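Local structure of maleylacetoacetate isomerase (Anaeromyxobacter dehalogenans, 4IGJ) at residues R26-W31 and E51-D56; E153-F158 and R198-D203; A165-V170 and P206-R211. The protein probably catalyses the glutathione-dependent isomerisation of maleylacetoacetate, as a member of the zeta class of the glutathione transferase superfamily. One frame throughout, in Å; residues are numbered along the deposited sequence.

Interaction 1: residues R26-W31 and E51-D56; sequences RLYSYW and EYRAVD
R53 lies across the ring of Y28, and its long chain suits a site on an edge strand where its CB can sit over an aromatic face and its outer chain can run past the rim. Its CB stands over that face, 4.2 Å from the Y28 ring centroid. CG turns toward R26 and lies 3.3 Å from R26 NH2. The bend at chi2 (-73°) then carries CD along the ring rim to Y28 CE1 at 3.5 Å, with NE beside the same carbon, and NH1 folds back on its own strand to A54 O, 2.7 Å away. V55 CG2 meets the Y28 ring at its edge. Strands 24-29 and 51-54 are the two strands of a beta-alpha-beta unit in the thioredoxin-like N-terminal domain, with helix 34-45 as the crossover. They run parallel, bonded alternately from L27 N to E51 O and from R53 N to L27 O, then onward through S29 and V55. R26 NE makes a salt bridge to E51 OE2 at 3.3 Å, its hydrogen bond weak. An alanine in place of R26 is likely to leave the E51 carboxylate without this partner and R53 CG less covered. Small S29 makes room for Y52: its OG bonds weakly to Y52 OH at 2.9 Å and more firmly to R40.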
loop_
_atom_site.group_PDB
_atom_site.type_symbol
_atom_site.label_atom_id
_atom_site.label_comp_id
_atom_site.label_asym_id
_atom_site.label_seq_id
_atom_site.Cartn_x
_atom_site.Cartn_y
_atom_site.Cartn_z
ATOM N N ARG A 26 -21.645 4.656 -5.405
ATOM C CA ARG A 26 -21.939 5.121 -4.057
ATOM C C ARG A 26 -20.713 4.915 -3.170
ATOM O O ARG A 26 -20.231 3.787 -3.010
ATOM C CB ARG A 26 -23.146 4.365 -3.501
ATOM C CG ARG A 26 -23.333 4.478 -1.994
ATOM C CD ARG A 26 -24.396 3.502 -1.528
ATOM N NE ARG A 26 -25.713 4.121 -1.500
ATOM C CZ ARG A 26 -26.482 4.163 -0.417
ATOM N NH1 ARG A 26 -27.669 4.748 -0.459
ATOM N NH2 ARG A 26 -26.064 3.610 0.712
ATOM N N LEU A 27 -20.217 5.998 -2.585
ATOM C CA LEU A 27 -19.014 5.917 -1.767
ATOM C C LEU A 27 -19.332 5.960 -0.285
ATOM O O LEU A 27 -19.912 6.936 0.198
ATOM C CB LEU A 27 -18.069 7.065 -2.105
ATOM C CG LEU A 27 -16.759 7.038 -1.321
ATOM C CD1 LEU A 27 -15.911 5.828 -1.723
ATOM C CD2 LEU A 27 -16.008 8.336 -1.509
ATOM N N TYR A 28 -18.941 4.908 0.427
ATOM C CA TYR A 28 -18.999 4.899 1.889
ATOM C C TYR A 28 -17.778 5.645 2.408
ATOM O O TYR A 28 -16.642 5.191 2.237
ATOM C CB TYR A 28 -19.023 3.463 2.412
ATOM C CG TYR A 28 -20.323 2.754 2.124
ATOM C CD1 TYR A 28 -21.297 2.635 3.107
ATOM C CD2 TYR A 28 -20.589 2.219 0.867
ATOM C CE1 TYR A 28 -22.494 1.996 2.852
ATOM C CE2 TYR A 28 -21.790 1.575 0.604
ATOM C CZ TYR A 28 -22.735 1.467 1.604
ATOM O OH TYR A 28 -23.932 0.829 1.349
ATOM N N SER A 29 -18.017 6.799 3.027
ATOM C CA SER A 29 -16.959 7.744 3.356
ATOM C C SER A 29 -17.200 8.331 4.738
ATOM O O SER A 29 -18.347 8.441 5.184
ATOM C CB SER A 29 -16.938 8.875 2.322
ATOM O OG SER A 29 -16.032 9.912 2.663
ATOM N N TYR A 30 -16.105 8.684 5.404
ATOM C CA TYR A 30 -16.124 9.505 6.615
ATOM C C TYR A 30 -15.386 10.784 6.249
ATOM O O TYR A 30 -14.356 10.733 5.569
ATOM C CB TYR A 30 -15.402 8.756 7.740
ATOM C CG TYR A 30 -15.220 9.514 9.043
ATOM C CD1 TYR A 30 -16.312 9.917 9.800
ATOM C CD2 TYR A 30 -13.949 9.777 9.531
ATOM C CE1 TYR A 30 -16.138 10.598 10.991
ATOM C CE2 TYR A 30 -13.762 10.450 10.719
ATOM C CZ TYR A 30 -14.860 10.853 11.444
ATOM O OH TYR A 30 -14.664 11.525 12.630
ATOM N N TRP A 31 -15.893 11.940 6.686
ATOM C CA TRP A 31 -15.366 13.220 6.203
ATOM C C TRP A 31 -13.856 13.327 6.395
ATOM O O TRP A 31 -13.146 13.829 5.518
ATOM C CB TRP A 31 -16.089 14.405 6.878
ATOM C CG TRP A 31 -15.793 14.520 8.346
ATOM C CD1 TRP A 31 -16.298 13.743 9.343
ATOM C CD2 TRP A 31 -14.913 15.462 8.973
ATOM N NE1 TRP A 31 -15.789 14.143 10.561
ATOM C CE2 TRP A 31 -14.925 15.187 10.359
ATOM C CE3 TRP A 31 -14.114 16.507 8.499
ATOM C CZ2 TRP A 31 -14.175 15.925 11.278
ATOM C CZ3 TRP A 31 -13.374 17.243 9.410
ATOM C CH2 TRP A 31 -13.408 16.946 10.788
ATOM N N GLU A 51 -22.992 8.988 -5.128
ATOM C CA GLU A 51 -23.741 9.207 -3.888
ATOM C C GLU A 51 -22.824 9.086 -2.682
ATOM O O GLU A 51 -22.010 8.166 -2.601
ATOM C CB GLU A 51 -24.861 8.184 -3.744
ATOM C CG GLU A 51 -25.854 8.185 -4.878
ATOM C CD GLU A 51 -26.969 7.187 -4.649
ATOM O OE1 GLU A 51 -28.022 7.315 -5.307
ATOM O OE2 GLU A 51 -26.789 6.277 -3.807
ATOM N N TYR A 52 -22.965 10.008 -1.739
ATOM C CA TYR A 52 -22.158 9.980 -0.529
ATOM C C TYR A 52 -22.932 9.256 0.561
ATOM O O TYR A 52 -24.029 9.685 0.936
ATOM C CB TYR A 52 -21.831 11.404 -0.081
ATOM C CG TYR A 52 -20.764 11.502 0.993
ATOM C CD1 TYR A 52 -19.456 11.809 0.662
ATOM C CD2 TYR A 52 -21.069 11.322 2.332
ATOM C CE1 TYR A 52 -18.472 11.913 1.631
ATOM C CE2 TYR A 52 -20.092 11.415 3.314
ATOM C CZ TYR A 52 -18.795 11.716 2.957
ATOM O OH TYR A 52 -17.812 11.822 3.919
ATOM N N ARG A 53 -22.380 8.156 1.062
ATOM C CA ARG A 53 -22.974 7.463 2.202
ATOM C C ARG A 53 -22.035 7.637 3.384
ATOM O O ARG A 53 -20.952 7.046 3.431
ATOM C CB ARG A 53 -23.190 5.974 1.908
ATOM C CG ARG A 53 -24.178 5.246 2.865
ATOM C CD ARG A 53 -23.625 4.994 4.280
ATOM N NE ARG A 53 -24.382 3.971 5.006
ATOM C CZ ARG A 53 -24.214 3.688 6.296
ATOM N NH1 ARG A 53 -23.319 4.350 7.016
ATOM N NH2 ARG A 53 -24.948 2.744 6.872
ATOM N N ALA A 54 -22.459 8.448 4.347
ATOM C CA ALA A 54 -21.634 8.749 5.501
ATOM C C ALA A 54 -21.521 7.557 6.438
ATOM O O ALA A 54 -22.514 6.882 6.738
ATOM C CB ALA A 54 -22.191 9.960 6.247
ATOM N N VAL A 55 -20.304 7.301 6.896
ATOM C CA VAL A 55 -20.060 6.299 7.919
ATOM C C VAL A 55 -19.399 7.020 9.076
ATOM O O VAL A 55 -18.273 7.492 8.959
ATOM C CB VAL A 55 -19.148 5.169 7.398
ATOM C CG1 VAL A 55 -18.806 4.193 8.521
ATOM C CG2 VAL A 55 -19.801 4.446 6.226
ATOM N N ASP A 56 -20.120 7.147 10.189
ATOM C CA ASP A 56 -19.608 7.893 11.333
ATOM C C ASP A 56 -18.616 7.038 12.108
ATOM O O ASP A 56 -18.992 6.288 13.014
ATOM C CB ASP A 56 -20.758 8.341 12.238
ATOM C CG ASP A 56 -20.341 9.407 13.237
ATOM O OD1 ASP A 56 -19.142 9.489 13.570
ATOM O OD2 ASP A 56 -21.229 10.158 13.704
#

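Interaction 2: residues E153-F158 and R198-D203; sequences EWARFF and RRFGLD
The methyl group of A155 stands exactly on the axis of the F200 ring, its CB 3.7 Å from the F200 ring centroid and 0° off the normal. All six ring carbons are therefore almost equally far from it, a textbook CH-pi contact. Alanine suits the place because its single methyl lets the ring lie close over the helix. L140 and I159 also touch F200, which makes its surroundings apolar.

One residue on, R156 grips the backbone behind that ring. Its CG sits beside the backbone N (chi1 -78°) and CD passes 3.2 Å from F200 O; the bend at chi3 (-66°) then brings the guanidinium round so that NH1 donates to F200 O at 2.9 Å. The bond is straight, 166° at the hydrogen, and the oxygen lies in the guanidinium plane, at its edge. Further along, L202 CD1 touches R156 O at 3.8 Å, and the same side chain also touches I159 and A160.

The carbonyl so held belongs to F200, the first residue past helix 185-199. G201 follows with positive phi, which glycine adopts without strain, and its N bonds to R198 O at 2.8 Å. G201 is the C-prime residue of the Schellman motif that ends the helix, and L202 after it packs against helix 150-171, within the all-helical C-terminal domain of a glutathione transferase.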
loop_
_atom_site.group_PDB
_atom_site.type_symbol
_atom_site.label_atom_id
_atom_site.label_comp_id
_atom_site.label_asym_id
_atom_site.label_seq_id
_atom_site.Cartn_x
_atom_site.Cartn_y
_atom_site.Cartn_z
ATOM N N GLU A 153 3.357 11.691 19.344
ATOM C CA GLU A 153 4.793 11.735 19.090
ATOM C C GLU A 153 5.155 10.700 18.026
ATOM O O GLU A 153 5.916 10.982 17.108
ATOM C CB GLU A 153 5.572 11.479 20.391
ATOM C CG GLU A 153 7.083 11.652 20.274
ATOM C CD GLU A 153 7.804 11.509 21.607
ATOM O OE1 GLU A 153 7.160 11.686 22.664
ATOM O OE2 GLU A 153 9.017 11.211 21.593
ATOM N N TRP A 154 4.573 9.512 18.166
ATOM C CA TRP A 154 4.749 8.411 17.225
ATOM C C TRP A 154 4.277 8.801 15.838
ATOM O O TRP A 154 4.986 8.589 14.857
ATOM C CB TRP A 154 3.963 7.207 17.746
ATOM C CG TRP A 154 3.820 6.016 16.839
ATOM C CD1 TRP A 154 2.971 5.881 15.765
ATOM C CD2 TRP A 154 4.477 4.753 16.990
ATOM N NE1 TRP A 154 3.096 4.621 15.226
ATOM C CE2 TRP A 154 4.015 3.912 15.961
ATOM C CE3 TRP A 154 5.426 4.259 17.893
ATOM C CZ2 TRP A 154 4.469 2.601 15.811
ATOM C CZ3 TRP A 154 5.883 2.961 17.735
ATOM C CH2 TRP A 154 5.406 2.147 16.702
ATOM N N ALA A 155 3.077 9.371 15.761
ATOM C CA ALA A 155 2.537 9.802 14.480
ATOM C C ALA A 155 3.459 10.831 13.830
ATOM O O ALA A 155 3.743 10.746 12.638
ATOM C CB ALA A 155 1.132 10.361 14.647
ATOM N N ARG A 156 3.926 11.811 14.598
ATOM C CA ARG A 156 4.841 12.800 14.043
ATOM C C ARG A 156 6.136 12.165 13.548
ATOM O O ARG A 156 6.663 12.554 12.511
ATOM C CB ARG A 156 5.140 13.906 15.058
ATOM C CG ARG A 156 4.038 14.941 15.193
ATOM C CD ARG A 156 4.467 16.098 16.125
ATOM N NE ARG A 156 4.654 15.676 17.508
ATOM C CZ ARG A 156 3.681 15.631 18.409
ATOM N NH1 ARG A 156 2.445 15.985 18.081
ATOM N NH2 ARG A 156 3.943 15.233 19.646
ATOM N N PHE A 157 6.637 11.170 14.275
ATOM C CA PHE A 157 7.873 10.516 13.871
ATOM C C PHE A 157 7.714 9.799 12.533
ATOM O O PHE A 157 8.535 9.960 11.629
ATOM C CB PHE A 157 8.342 9.523 14.937
ATOM C CG PHE A 157 9.545 8.728 14.520
ATOM C CD1 PHE A 157 10.823 9.251 14.657
ATOM C CD2 PHE A 157 9.399 7.461 13.967
ATOM C CE1 PHE A 157 11.931 8.521 14.261
ATOM C CE2 PHE A 157 10.508 6.723 13.570
ATOM C CZ PHE A 157 11.772 7.256 13.718
ATOM N N PHE A 158 6.664 8.994 12.421
ATOM C CA PHE A 158 6.487 8.178 11.225
ATOM C C PHE A 158 6.002 8.980 10.025
ATOM O O PHE A 158 6.392 8.704 8.890
ATOM C CB PHE A 158 5.588 6.974 11.513
ATOM C CG PHE A 158 6.302 5.859 12.219
ATOM C CD1 PHE A 158 7.200 5.055 11.524
ATOM C CD2 PHE A 158 6.094 5.616 13.565
ATOM C CE1 PHE A 158 7.876 4.038 12.166
ATOM C CE2 PHE A 158 6.764 4.595 14.214
ATOM C CZ PHE A 158 7.659 3.807 13.510
ATOM N N ARG A 198 -0.371 18.092 9.388
ATOM C CA ARG A 198 -0.749 19.341 10.050
ATOM C C ARG A 198 -1.568 19.064 11.303
ATOM O O ARG A 198 -1.320 19.654 12.352
ATOM C CB ARG A 198 -1.505 20.263 9.085
ATOM C CG ARG A 198 -0.636 20.796 7.959
ATOM C CD ARG A 198 -1.386 21.748 7.049
ATOM N NE ARG A 198 -0.659 21.956 5.800
ATOM C CZ ARG A 198 -0.968 21.363 4.650
ATOM N NH1 ARG A 198 -2.009 20.549 4.584
ATOM N NH2 ARG A 198 -0.243 21.604 3.563
ATOM N N ARG A 199 -2.523 18.146 11.200
ATOM C CA ARG A 199 -3.367 17.740 12.320
ATOM C C ARG A 199 -2.508 17.393 13.538
ATOM O O ARG A 199 -2.832 17.769 14.671
ATOM C CB ARG A 199 -4.195 16.526 11.899
ATOM C CG ARG A 199 -5.260 16.078 12.870
ATOM C CD ARG A 199 -6.364 15.360 12.095
ATOM N NE ARG A 199 -7.445 14.889 12.949
ATOM C CZ ARG A 199 -7.448 13.712 13.565
ATOM N NH1 ARG A 199 -6.419 12.882 13.432
ATOM N NH2 ARG A 199 -8.476 13.368 14.323
ATOM N N PHE A 200 -1.401 16.697 13.290
ATOM C CA PHE A 200 -0.526 16.213 14.354
ATOM C C PHE A 200 0.541 17.229 14.743
ATOM O O PHE A 200 1.422 16.931 15.547
ATOM C CB PHE A 200 0.125 14.888 13.941
ATOM C CG PHE A 200 -0.820 13.724 13.957
ATOM C CD1 PHE A 200 -1.409 13.320 15.146
ATOM C CD2 PHE A 200 -1.110 13.023 12.794
ATOM C CE1 PHE A 200 -2.290 12.247 15.173
ATOM C CE2 PHE A 200 -1.989 11.946 12.810
ATOM C CZ PHE A 200 -2.577 11.557 14.002
ATOM N N GLY A 201 0.459 18.424 14.175
ATOM C CA GLY A 201 1.374 19.498 14.518
ATOM C C GLY A 201 2.784 19.297 14.007
ATOM O O GLY A 201 3.744 19.828 14.575
ATOM N N LEU A 202 2.926 18.527 12.932
ATOM C CA LEU A 202 4.246 18.336 12.345
ATOM C C LEU A 202 4.646 19.550 11.517
ATOM O O LEU A 202 3.871 20.026 10.688
ATOM C CB LEU A 202 4.282 17.080 11.477
ATOM C CG LEU A 202 5.643 16.713 10.894
ATOM C CD1 LEU A 202 6.594 16.302 12.007
ATOM C CD2 LEU A 202 5.498 15.603 9.848
ATOM N N ASP A 203 5.854 20.055 11.738
ATOM C CA ASP A 203 6.335 21.188 10.961
ATOM C C ASP A 203 6.688 20.765 9.539
ATOM O O ASP A 203 7.478 19.839 9.339
ATOM C CB ASP A 203 7.544 21.844 11.626
ATOM C CG ASP A 203 8.135 22.956 10.777
ATOM O OD1 ASP A 203 7.552 24.061 10.756
ATOM O OD2 ASP A 203 9.175 22.719 10.127
#

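Interaction 3: residues A165-V170 and P206-R211; sequences ALETAV and PYPTLR
E167 points its carboxylate at the first turn of helix 208-218, and both of its oxygens are used. CG is anti to the backbone N (chi1 167°), which sends the chain out from helix 150-171, and the bend at chi2 (73°) then turns the acid onto the neighbouring helix start. OE2 accepts from T209 N at 3.1 Å through its syn lone pair, the side of the other oxygen. The hydroxyl T209 OG1 donates to the same OE2 at 2.7 Å but comes from above the carboxylate plane, so the two donors approach from different directions. OE1 takes L210 N at 3.1 Å, again on the syn side and only slightly out of plane. Three bonds thus fix the rotation of the group, and the partial positive charge of a helix start would probably stabilise its negative charge.

Threonine suits its position because its hydroxyl adds a second bond to the acid that its backbone N-H already meets, while its methyl CG2 slides past V170 CG1 in the opposite direction. The residue before it, P208, has no N-H to leave unbonded and fits the opening of a helix. Beside these bonds the contact is apolar. L210 crosses V170 at a slant, CD2 to V170 CG2 at 3.9 Å, and its other methyl, CD1, meets L166 CB. The Y207 ring turns its edge to E167, CD1 lying 4.2 Å from E167 CB, with P206 CB over one face. L163 and L190 continue the apolar layer around L210.

Y207 holds the N-cap position, and its carbonyl accepts from R211 N. The whole is a helix N-terminus whose early N-H groups are taken up by an acid from an adjacent helix, within the helical bundle of the C-terminal domain.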
loop_
_atom_site.group_PDB
_atom_site.type_symbol
_atom_site.label_atom_id
_atom_site.label_comp_id
_atom_site.label_asym_id
_atom_site.label_seq_id
_atom_site.Cartn_x
_atom_site.Cartn_y
_atom_site.Cartn_z
ATOM N N ALA A 165 11.095 11.028 2.765
ATOM C CA ALA A 165 11.299 10.146 1.619
ATOM C C ALA A 165 10.554 10.656 0.394
ATOM O O ALA A 165 11.092 10.652 -0.716
ATOM C CB ALA A 165 10.859 8.729 1.954
ATOM N N LEU A 166 9.309 11.083 0.595
ATOM C CA LEU A 166 8.505 11.619 -0.493
ATOM C C LEU A 166 9.124 12.870 -1.089
ATOM O O LEU A 166 9.200 13.009 -2.305
ATOM C CB LEU A 166 7.100 11.958 -0.010
ATOM C CG LEU A 166 6.054 10.860 -0.094
ATOM C CD1 LEU A 166 4.707 11.431 0.283
ATOM C CD2 LEU A 166 6.020 10.262 -1.502
ATOM N N GLU A 167 9.540 13.791 -0.226
ATOM C CA GLU A 167 10.137 15.050 -0.666
ATOM C C GLU A 167 11.286 14.808 -1.639
ATOM O O GLU A 167 11.410 15.494 -2.650
ATOM C CB GLU A 167 10.613 15.854 0.547
ATOM C CG GLU A 167 11.529 17.034 0.222
ATOM C CD GLU A 167 10.801 18.209 -0.407
ATOM O OE1 GLU A 167 9.565 18.310 -0.255
ATOM O OE2 GLU A 167 11.471 19.046 -1.049
ATOM N N THR A 168 12.097 13.800 -1.342
ATOM C CA THR A 168 13.247 13.469 -2.175
ATOM C C THR A 168 12.838 12.718 -3.439
ATOM O O THR A 168 13.351 12.997 -4.524
ATOM C CB THR A 168 14.254 12.627 -1.393
ATOM O OG1 THR A 168 14.655 13.346 -0.221
ATOM C CG2 THR A 168 15.480 12.306 -2.251
ATOM N N ALA A 169 11.918 11.770 -3.293
ATOM C CA ALA A 169 11.434 10.988 -4.429
ATOM C C ALA A 169 10.597 11.841 -5.377
ATOM O O ALA A 169 10.617 11.636 -6.593
ATOM C CB ALA A 169 10.636 9.779 -3.949
ATOM N N VAL A 170 9.850 12.792 -4.819
ATOM C CA VAL A 170 9.048 13.700 -5.632
ATOM C C VAL A 170 9.935 14.702 -6.356
ATOM O O VAL A 170 9.743 14.953 -7.546
ATOM C CB VAL A 170 7.962 14.424 -4.792
ATOM C CG1 VAL A 170 7.380 15.606 -5.543
ATOM C CG2 VAL A 170 6.856 13.454 -4.408
ATOM N N PRO A 206 10.544 21.461 6.355
ATOM C CA PRO A 206 11.551 20.640 5.665
ATOM C C PRO A 206 11.099 20.011 4.344
ATOM O O PRO A 206 11.915 19.347 3.699
ATOM C CB PRO A 206 11.837 19.519 6.670
ATOM C CG PRO A 206 11.463 20.072 7.989
ATOM C CD PRO A 206 10.295 20.966 7.723
ATOM N N TYR A 207 9.841 20.201 3.953
ATOM C CA TYR A 207 9.327 19.586 2.728
ATOM C C TYR A 207 8.829 20.622 1.719
ATOM O O TYR A 207 7.648 20.648 1.379
ATOM C CB TYR A 207 8.210 18.589 3.071
ATOM C CG TYR A 207 8.465 17.847 4.360
ATOM C CD1 TYR A 207 9.466 16.888 4.445
ATOM C CD2 TYR A 207 7.718 18.122 5.503
ATOM C CE1 TYR A 207 9.719 16.217 5.630
ATOM C CE2 TYR A 207 7.961 17.456 6.691
ATOM C CZ TYR A 207 8.964 16.505 6.749
ATOM O OH TYR A 207 9.219 15.833 7.924
ATOM N N PRO A 208 9.738 21.472 1.210
ATOM C CA PRO A 208 9.283 22.581 0.365
ATOM C C PRO A 208 8.670 22.144 -0.964
ATOM O O PRO A 208 7.752 22.812 -1.434
ATOM C CB PRO A 208 10.565 23.394 0.127
ATOM C CG PRO A 208 11.666 22.420 0.289
ATOM C CD PRO A 208 11.205 21.452 1.348
ATOM N N THR A 209 9.158 21.058 -1.559
ATOM C CA THR A 209 8.570 20.567 -2.800
ATOM C C THR A 209 7.142 20.072 -2.549
ATOM O O THR A 209 6.224 20.375 -3.312
ATOM C CB THR A 209 9.404 19.455 -3.448
ATOM O OG1 THR A 209 10.775 19.868 -3.526
ATOM C CG2 THR A 209 8.889 19.146 -4.853
ATOM N N LEU A 210 6.954 19.332 -1.461
ATOM C CA LEU A 210 5.626 18.820 -1.127
ATOM C C LEU A 210 4.640 19.955 -0.844
ATOM O O LEU A 210 3.470 19.867 -1.208
ATOM C CB LEU A 210 5.694 17.865 0.066
ATOM C CG LEU A 210 6.580 16.628 -0.077
ATOM C CD1 LEU A 210 6.380 15.670 1.086
ATOM C CD2 LEU A 210 6.338 15.924 -1.407
ATOM N N ARG A 211 5.115 21.023 -0.199
ATOM C CA ARG A 211 4.270 22.175 0.098
ATOM C C ARG A 211 3.802 22.871 -1.179
ATOM O O ARG A 211 2.635 23.249 -1.297
ATOM C CB ARG A 211 5.004 23.168 1.010
ATOM C CG ARG A 211 5.170 22.688 2.446
ATOM C CD ARG A 211 5.686 23.799 3.364
ATOM N NE ARG A 211 7.144 23.848 3.416
ATOM C CZ ARG A 211 7.894 24.744 2.777
ATOM N NH1 ARG A 211 7.329 25.681 2.030
ATOM N NH2 ARG A 211 9.215 24.703 2.891
#

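In the fold
Interaction 1 belongs to the N-terminal sheet domain, interactions 2 and 3 to the helical C-terminal domain, and the centres of 1 and 3 lie about 31 Å apart on opposite sides of the chain's centre. All three are partly buried: buried apolar residues such as L27, F200 and L210 lie beside exposed or partly exposed polar ones. Interactions 2 and 3 share helix 150-171, their centres about 16 Å apart, and meet where L202 packs on Y207. Their polar chemistry is complementary: in 153-158/198-203 an arginine donates to a carbonyl at a helix C-terminus, in 165-170/206-211 a glutamate accepts N-H groups at a helix N-terminus. Interaction 1 instead depends chiefly on backbone bonds between parallel strands.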